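Local coordinates for phosphoglycerol transferase GacH (Streptococcus pyogenes MGAS5005, PDB 6DGM), which probably transfers glycerol phosphate onto the rhamnose polysaccharide of the streptococcal cell wall through its extracellular, metal-dependent domain of the alkaline phosphatase clan, at residues K325-Y329 with T377-I381. Residues are numbered along the deposited sequence; the frame is centred on the assembly and turned at random.
Sequences KVSPY and TFFKI
Ser327 OG has two polar partners: a water 2.7 Å away, which donates to Phe379 O (2.8 Å), and the backbone N of Tyr330, which it caps as the N-cap of helix 328-339. The Ser327 hydroxyl sits between its own backbone N and carbonyl carbon (chi1 58°), facing that first turn. Next along the helix, Tyr329 N donates to Phe378 O at 3.0 Å. A carbonyl from 377-381 thus takes up an N-H of the first helical turn, which has no helical acceptor. Pro328, with no hydrogen on its N, brings CD to 3.1 Å from the same Phe378 O. The carbonyl O of Lys380 lies 3.1 Å from Ser327 CA in a bent CA-H...O contact. Phe378 lies inside, and Lys380 ends, a type I beta turn that starts at Thr377 and is closed by Lys380 N to Thr377 O. The turn lies near the C-terminal end of the chain, in the loop that follows helix 349-365, and packs against the start of helix 328-339; the side chain of Lys325 lies about 9 Å from the bound calcium. Both phenylalanines meet Tyr329. CG of Tyr329 is anti to its N (chi1 -177°), which carries the ring over to Phe379; there the edge of Phe379 at CE1 meets one face of the tyrosine ring, CE1 lying 3.5 Å from Tyr329 CG and the planes 61° apart. Phe378 places one face under Tyr329 N, while its CE2 touches Tyr329 CB at 3.7 Å. Beyond the turn, Ile381 CD1 and CG2 rest against Lys325 O and CB, whereas Lys325 NZ bonds to Arg32 O and Tyr329 OH bonds to Thr98 O.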
loop_
_atom_site.group_PDB
_atom_site.type_symbol
_atom_site.label_atom_id
_atom_site.label_comp_id
_atom_site.label_asym_id
_atom_site.label_seq_id
_atom_site.Cartn_x
_atom_site.Cartn_y
_atom_site.Cartn_z
ATOM N N LYS A 325 11.235 -11.033 -12.137
ATOM C CA LYS A 325 11.870 -10.198 -13.138
ATOM C C LYS A 325 11.122 -8.879 -13.306
ATOM O O LYS A 325 9.894 -8.812 -13.201
ATOM C CB LYS A 325 11.920 -10.954 -14.461
ATOM C CG LYS A 325 12.814 -12.180 -14.418
ATOM C CD LYS A 325 12.670 -12.994 -15.700
ATOM C CE LYS A 325 13.321 -14.376 -15.574
ATOM N NZ LYS A 325 14.783 -14.273 -15.385
ATOM N N VAL A 326 11.887 -7.827 -13.610
ATOM C CA VAL A 326 11.369 -6.465 -13.641
ATOM C C VAL A 326 11.291 -5.941 -15.065
ATOM O O VAL A 326 12.023 -6.377 -15.962
ATOM C CB VAL A 326 12.193 -5.500 -12.751
ATOM C CG1 VAL A 326 12.117 -5.918 -11.299
ATOM C CG2 VAL A 326 13.645 -5.421 -13.220
ATOM N N SER A 327 10.395 -4.988 -15.265
ATOM C CA SER A 327 10.452 -4.104 -16.416
ATOM C C SER A 327 11.455 -2.986 -16.148
ATOM O O SER A 327 11.866 -2.760 -15.000
ATOM C CB SER A 327 9.087 -3.456 -16.623
ATOM O OG SER A 327 8.727 -2.742 -15.440
ATOM N N PRO A 328 11.859 -2.257 -17.182
ATOM C CA PRO A 328 12.681 -1.060 -16.947
ATOM C C PRO A 328 12.060 -0.109 -15.940
ATOM O O PRO A 328 12.764 0.413 -15.064
ATOM C CB PRO A 328 12.788 -0.450 -18.349
ATOM C CG PRO A 328 12.708 -1.669 -19.294
ATOM C CD PRO A 328 11.670 -2.540 -18.622
ATOM N N TYR A 329 10.746 0.120 -16.033
ATOM C CA TYR A 329 10.041 0.926 -15.035
ATOM C C TYR A 329 10.292 0.411 -13.619
ATOM O O TYR A 329 10.659 1.178 -12.731
ATOM C CB TYR A 329 8.540 0.922 -15.361
ATOM C CG TYR A 329 7.646 1.772 -14.459
ATOM C CD1 TYR A 329 7.940 3.108 -14.211
ATOM C CD2 TYR A 329 6.483 1.248 -13.901
ATOM C CE1 TYR A 329 7.114 3.885 -13.401
ATOM C CE2 TYR A 329 5.641 2.020 -13.099
ATOM C CZ TYR A 329 5.964 3.330 -12.858
ATOM O OH TYR A 329 5.133 4.104 -12.079
ATOM N N THR A 377 9.241 -1.016 -24.806
ATOM C CA THR A 377 9.550 -2.028 -23.799
ATOM C C THR A 377 9.726 -1.451 -22.399
ATOM O O THR A 377 10.029 -2.204 -21.468
ATOM C CB THR A 377 10.796 -2.826 -24.215
ATOM O OG1 THR A 377 11.940 -1.965 -24.247
ATOM C CG2 THR A 377 10.600 -3.451 -25.603
ATOM N N PHE A 378 9.507 -0.149 -22.210
ATOM C CA PHE A 378 9.820 0.447 -20.918
ATOM C C PHE A 378 8.977 -0.156 -19.800
ATOM O O PHE A 378 9.452 -0.318 -18.666
ATOM C CB PHE A 378 9.609 1.954 -20.941
ATOM C CG PHE A 378 10.059 2.636 -19.675
ATOM C CD1 PHE A 378 11.407 2.820 -19.417
ATOM C CD2 PHE A 378 9.135 3.091 -18.747
ATOM C CE1 PHE A 378 11.829 3.454 -18.257
ATOM C CE2 PHE A 378 9.548 3.723 -17.599
ATOM C CZ PHE A 378 10.898 3.899 -17.351
ATOM N N PHE A 379 7.711 -0.442 -20.075
ATOM C CA PHE A 379 6.823 -0.998 -19.061
ATOM C C PHE A 379 6.653 -2.501 -19.197
ATOM O O PHE A 379 5.871 -3.101 -18.442
ATOM C CB PHE A 379 5.462 -0.306 -19.101
ATOM C CG PHE A 379 5.518 1.153 -18.726
ATOM C CD1 PHE A 379 5.590 1.538 -17.391
ATOM C CD2 PHE A 379 5.493 2.142 -19.698
ATOM C CE1 PHE A 379 5.627 2.870 -17.036
ATOM C CE2 PHE A 379 5.540 3.494 -19.350
ATOM C CZ PHE A 379 5.614 3.857 -18.030
ATOM N N LYS A 380 7.345 -3.123 -20.141
ATOM C CA LYS A 380 7.236 -4.561 -20.349
ATOM C C LYS A 380 8.330 -5.287 -19.574
ATOM O O LYS A 380 9.406 -4.743 -19.317
ATOM C CB LYS A 380 7.321 -4.892 -21.841
ATOM C CG LYS A 380 6.152 -4.330 -22.641
ATOM C CD LYS A 380 6.239 -4.647 -24.118
ATOM C CE LYS A 380 5.021 -4.102 -24.863
ATOM N NZ LYS A 380 5.123 -4.348 -26.335
ATOM N N ILE A 381 8.038 -6.521 -19.187
ATOM C CA ILE A 381 8.985 -7.281 -18.377
ATOM C C ILE A 381 10.168 -7.701 -19.235
ATOM O O ILE A 381 10.028 -8.554 -20.096
ATOM C CB ILE A 381 8.333 -8.486 -17.701
ATOM C CG1 ILE A 381 7.152 -8.042 -16.837
ATOM C CG2 ILE A 381 9.363 -9.249 -16.869
ATOM C CD1 ILE A 381 7.522 -7.505 -15.496
HETATM O O HOH W 1 6.121 -2.026 -15.897
#